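Local coordinates for halorhodopsin (Halobacterium salinarum, PDB 2JAF), which binds retinal and works as a chloride pump of the haloarchaeal membrane, probably using light to drive the anion into the cell, at residues L71-I74 against S75-G79; W34-V37 against A38-G41. The protein carries 2 engineered substitutions. All coordinates share one frame; numbering follows the deposited sequence.

Interaction 1: residues L71-I74 against S75-G79. With PLM (palmitic acid), chain D.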
loop_
_atom_site.group_PDB
_atom_site.type_symbol
_atom_site.label_atom_id
_atom_site.label_comp_id
_atom_site.label_asym_id
_atom_site.label_seq_id
_atom_site.Cartn_x
_atom_site.Cartn_y
_atom_site.Cartn_z
ATOM N N LEU A 71 -7.832 -7.658 -14.486
ATOM C CA LEU A 71 -8.224 -8.398 -13.286
ATOM C C LEU A 71 -8.620 -7.405 -12.190
ATOM O O LEU A 71 -9.649 -7.571 -11.534
ATOM C CB LEU A 71 -7.077 -9.282 -12.799
ATOM C CG LEU A 71 -6.908 -10.607 -13.545
ATOM C CD1 LEU A 71 -5.618 -11.286 -13.110
ATOM C CD2 LEU A 71 -8.114 -11.497 -13.259
ATOM N N VAL A 72 -7.802 -6.372 -12.001
ATOM C CA VAL A 72 -8.099 -5.347 -10.998
ATOM C C VAL A 72 -9.350 -4.581 -11.432
ATOM O O VAL A 72 -10.193 -4.206 -10.606
ATOM C CB VAL A 72 -6.925 -4.346 -10.848
ATOM C CG1 VAL A 72 -7.281 -3.257 -9.813
ATOM C CG2 VAL A 72 -5.663 -5.091 -10.428
ATOM N N SER A 73 -9.473 -4.352 -12.737
ATOM C CA SER A 73 -10.624 -3.634 -13.275
ATOM C C SER A 73 -11.940 -4.350 -12.961
ATOM O O SER A 73 -12.894 -3.724 -12.506
ATOM C CB SER A 73 -10.480 -3.468 -14.792
ATOM O OG SER A 73 -11.547 -2.704 -15.325
ATOM N N ILE A 74 -11.998 -5.660 -13.199
ATOM C CA ILE A 74 -13.227 -6.403 -12.920
ATOM C C ILE A 74 -13.578 -6.270 -11.449
ATOM O O ILE A 74 -14.746 -6.106 -11.091
ATOM C CB ILE A 74 -13.099 -7.905 -13.251
ATOM C CG1 ILE A 74 -12.851 -8.090 -14.743
ATOM C CG2 ILE A 74 -14.380 -8.629 -12.844
ATOM C CD1 ILE A 74 -12.760 -9.539 -15.173
ATOM N N SER A 75 -12.560 -6.342 -10.597
ATOM C CA SER A 75 -12.756 -6.215 -9.158
ATOM C C SER A 75 -13.417 -4.879 -8.844
ATOM O O SER A 75 -14.328 -4.802 -8.022
ATOM C CB SER A 75 -11.413 -6.290 -8.430
ATOM O OG SER A 75 -11.559 -5.961 -7.058
ATOM N N SER A 76 -12.954 -3.827 -9.511
ATOM C CA SER A 76 -13.497 -2.494 -9.288
ATOM C C SER A 76 -14.980 -2.433 -9.639
ATOM O O SER A 76 -15.798 -1.957 -8.850
ATOM C CB SER A 76 -12.740 -1.459 -10.120
ATOM O OG SER A 76 -13.263 -0.159 -9.892
ATOM N N TYR A 77 -15.332 -2.926 -10.819
ATOM C CA TYR A 77 -16.714 -2.896 -11.245
ATOM C C TYR A 77 -17.642 -3.751 -10.377
ATOM O O TYR A 77 -18.808 -3.402 -10.196
ATOM C CB TYR A 77 -16.803 -3.265 -12.729
ATOM C CG TYR A 77 -16.381 -2.102 -13.609
ATOM C CD1 TYR A 77 -17.243 -1.023 -13.829
ATOM C CD2 TYR A 77 -15.096 -2.040 -14.148
ATOM C CE1 TYR A 77 -16.832 0.096 -14.562
ATOM C CE2 TYR A 77 -14.675 -0.924 -14.881
ATOM C CZ TYR A 77 -15.544 0.136 -15.080
ATOM O OH TYR A 77 -15.118 1.247 -15.778
ATOM N N LEU A 78 -17.129 -4.846 -9.831
ATOM C CA LEU A 78 -17.937 -5.687 -8.945
ATOM C C LEU A 78 -18.213 -4.900 -7.662
ATOM O O LEU A 78 -19.302 -4.974 -7.095
ATOM C CB LEU A 78 -17.191 -6.977 -8.591
ATOM C CG LEU A 78 -16.868 -7.932 -9.739
ATOM C CD1 LEU A 78 -16.048 -9.105 -9.205
ATOM C CD2 LEU A 78 -18.164 -8.418 -10.386
ATOM N N GLY A 79 -17.213 -4.157 -7.204
ATOM C CA GLY A 79 -17.384 -3.360 -6.001
ATOM C C GLY A 79 -18.495 -2.352 -6.224
ATOM O O GLY A 79 -19.355 -2.148 -5.361
HETATM C C1 PLM D . -12.396 -3.459 -4.832
HETATM O O1 PLM D . -13.404 -3.977 -4.322
HETATM O O2 PLM D . -12.129 -3.581 -6.049
HETATM C C2 PLM D . -11.488 -2.654 -3.918
HETATM C C3 PLM D . -10.001 -2.985 -3.992
HETATM C C4 PLM D . -9.271 -2.061 -3.028
HETATM C C5 PLM D . -7.786 -2.353 -3.062
HETATM C C6 PLM D . -6.955 -1.129 -3.363
HETATM C C7 PLM D . -5.526 -1.533 -3.067
HETATM C C8 PLM D . -4.550 -0.408 -3.317
HETATM C C9 PLM D . -3.142 -0.902 -3.030
HETATM C CA PLM D . -2.124 0.203 -3.237
HETATM C CB PLM D . -0.655 -0.167 -3.388
HETATM C CC PLM D . -0.269 -1.034 -4.576
HETATM C CD PLM D . 1.236 -1.226 -4.561
HETATM C CE PLM D . 1.691 -2.080 -5.744
HETATM C CF PLM D . 3.161 -2.425 -5.550
HETATM C CG PLM D . 3.670 -3.268 -6.708
#

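Interaction 2: residues W34-V37 against A38-G41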
loop_
_atom_site.group_PDB
_atom_site.type_symbol
_atom_site.label_atom_id
_atom_site.label_comp_id
_atom_site.label_asym_id
_atom_site.label_seq_id
_atom_site.Cartn_x
_atom_site.Cartn_y
_atom_site.Cartn_z
ATOM N N TRP A 34 -21.965 -3.019 -16.057
ATOM C CA TRP A 34 -21.991 -4.378 -16.595
ATOM C C TRP A 34 -21.193 -4.500 -17.881
ATOM O O TRP A 34 -20.563 -5.527 -18.129
ATOM C CB TRP A 34 -23.429 -4.837 -16.856
ATOM C CG TRP A 34 -24.146 -5.270 -15.618
ATOM C CD1 TRP A 34 -25.241 -4.679 -15.054
ATOM C CD2 TRP A 34 -23.810 -6.381 -14.777
ATOM N NE1 TRP A 34 -25.607 -5.354 -13.909
ATOM C CE2 TRP A 34 -24.746 -6.402 -13.717
ATOM C CE3 TRP A 34 -22.809 -7.362 -14.814
ATOM C CZ2 TRP A 34 -24.711 -7.366 -12.701
ATOM C CZ3 TRP A 34 -22.774 -8.322 -13.803
ATOM C CH2 TRP A 34 -23.721 -8.314 -12.760
ATOM N N VAL A 35 -21.216 -3.450 -18.693
ATOM C CA VAL A 35 -20.491 -3.471 -19.955
ATOM C C VAL A 35 -19.009 -3.755 -19.723
ATOM O O VAL A 35 -18.400 -4.520 -20.469
ATOM C CB VAL A 35 -20.648 -2.132 -20.727
ATOM C CG1 VAL A 35 -20.073 -0.982 -19.917
ATOM C CG2 VAL A 35 -19.946 -2.224 -22.073
ATOM N N ASN A 36 -18.417 -3.162 -18.687
ATOM C CA ASN A 36 -17.001 -3.407 -18.457
ATOM C C ASN A 36 -16.675 -4.686 -17.709
ATOM O O ASN A 36 -15.541 -5.151 -17.742
ATOM C CB ASN A 36 -16.328 -2.193 -17.810
ATOM C CG ASN A 36 -15.949 -1.145 -18.844
ATOM O OD1 ASN A 36 -15.977 -1.420 -20.049
ATOM N ND2 ASN A 36 -15.587 0.046 -18.392
ATOM N N VAL A 37 -17.657 -5.267 -17.029
ATOM C CA VAL A 37 -17.397 -6.538 -16.371
ATOM C C VAL A 37 -17.188 -7.510 -17.533
ATOM O O VAL A 37 -16.290 -8.352 -17.511
ATOM C CB VAL A 37 -18.599 -7.000 -15.518
ATOM C CG1 VAL A 37 -18.432 -8.468 -15.137
ATOM C CG2 VAL A 37 -18.692 -6.152 -14.254
ATOM N N ALA A 38 -18.010 -7.366 -18.567
ATOM C CA ALA A 38 -17.909 -8.228 -19.739
ATOM C C ALA A 38 -16.638 -7.953 -20.539
ATOM O O ALA A 38 -15.911 -8.880 -20.900
ATOM C CB ALA A 38 -19.128 -8.049 -20.628
ATOM N N LEU A 39 -16.368 -6.684 -20.820
ATOM C CA LEU A 39 -15.180 -6.345 -21.598
ATOM C C LEU A 39 -13.893 -6.716 -20.870
ATOM O O LEU A 39 -12.947 -7.202 -21.489
ATOM C CB LEU A 39 -15.190 -4.854 -21.969
ATOM C CG LEU A 39 -16.301 -4.447 -22.946
ATOM C CD1 LEU A 39 -16.176 -2.964 -23.306
ATOM C CD2 LEU A 39 -16.205 -5.308 -24.206
ATOM N N ALA A 40 -13.847 -6.493 -19.560
ATOM C CA ALA A 40 -12.656 -6.843 -18.798
ATOM C C ALA A 40 -12.525 -8.372 -18.796
ATOM O O ALA A 40 -11.417 -8.911 -18.833
ATOM C CB ALA A 40 -12.767 -6.311 -17.370
ATOM N N GLY A 41 -13.664 -9.059 -18.769
ATOM C CA GLY A 41 -13.652 -10.514 -18.787
ATOM C C GLY A 41 -13.104 -11.021 -20.112
ATOM O O GLY A 41 -12.304 -11.952 -20.153
#

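Interaction 1: residues L71-I74 against S75-G79
Ser-73 and Tyr-77 meet one helical turn apart. The serine hydroxyl reaches the edge of the phenol ring within the ring plane, OG lying 3.6 Å from CE2 of Tyr-77, while the carbonyl O of Ser-73 sits near the same edge, 3.2 Å from CD2 of Tyr-77. With CG anti to the carbonyl carbon (chi1 -77°), the ring is set beside the oxygen that also accepts the bond from Tyr-77 N. One residue further along, Ile-74 and Leu-78 run side by side, CG2 of Ile-74 at 4.0 Å from CD1 of Leu-78, branched aliphatic residues suited to a buried, apolar flank. Four i to i+4 backbone bonds, the first from Ser-75 N to Leu-71 O and the last from Leu-78 N to Ile-74 O, make this regular alpha-helix within helix 58-82 of the bacteriorhodopsin-like fold. Elsewhere on its surface, in one of two conformers, Ser-75 OG, anti to its own N (chi1 171°), donates a hydrogen bond to carboxyl O2 of the palmitic acid at 2.6 Å, so this bond may be only partly occupied; a small polar residue fits beside the lipid head. Farther out, the Ser-73 hydroxyl bonds Tyr-243, Ser-76 OG bonds Thr-111, and Tyr-77 OH is gripped by Asp-238, Arg-108 and Asn-36. A phenylalanine in place of Tyr-77 would probably keep the ring edge against Ser-73 but leave Asp-238, Arg-108 and Asn-36 without their shared hydroxyl. Leu-71 and Val-72 pack on Phe-171 of a neighbouring subunit, and Leu-78 on Phe-164 of that subunit.

Interaction 2: residues W34-V37 against A38-G41
Leu-39 lies across two side chains of the preceding turn, Val-35 and Asn-36, slanting over both. Its CD1 methyl stands 4.0 Å from CG2 of Val-35 and 3.6 Å from OD1 of Asn-36. The valine presents CG2 because that methyl is anti to the backbone N, while CG1 takes the position between N and the carbonyl carbon (chi1 62°). The amide of Asn-36 is divided in its surroundings: OD1 is buried against the leucine with no polar partner in the model, whereas ND2 is taken up by Tyr-77 and by a hydrogen bond to the carbonyl O of Ser-235. All this is set on an alpha-helical turn of the transmembrane helix 27-50, in which Leu-39 N bonds Val-35 O at 3.0 Å and Ala-40 N bonds Asn-36 O at 2.8 Å. CB of Ala-40 is 3.0 Å from O of Asn-36, and a residue this small suits the buried side, where Ile-74 and Tyr-243 approach it. Val-37 turns instead to Tyr-77 and Leu-81 of helix 58-82, while Trp-34, on the surface, packs against Phe-160 of a neighbouring subunit.

From the N terminus the chain first runs through interaction 2, on helix 27-50, and then, after that helix has ended, through interaction 1 on helix 58-82. Each joins consecutive turns of a single helix, so neither closes a long loop; they stand in series, neither nested nor crossed. The two helices nevertheless pack together here, with the contact centres about 9 Å apart and Ile-74 CD1 lying 3.7 Å from Gly-41 N. Tyr-243 of helix 227-255 touches both contacts, so the two helices are joined to a third member of the same bundle.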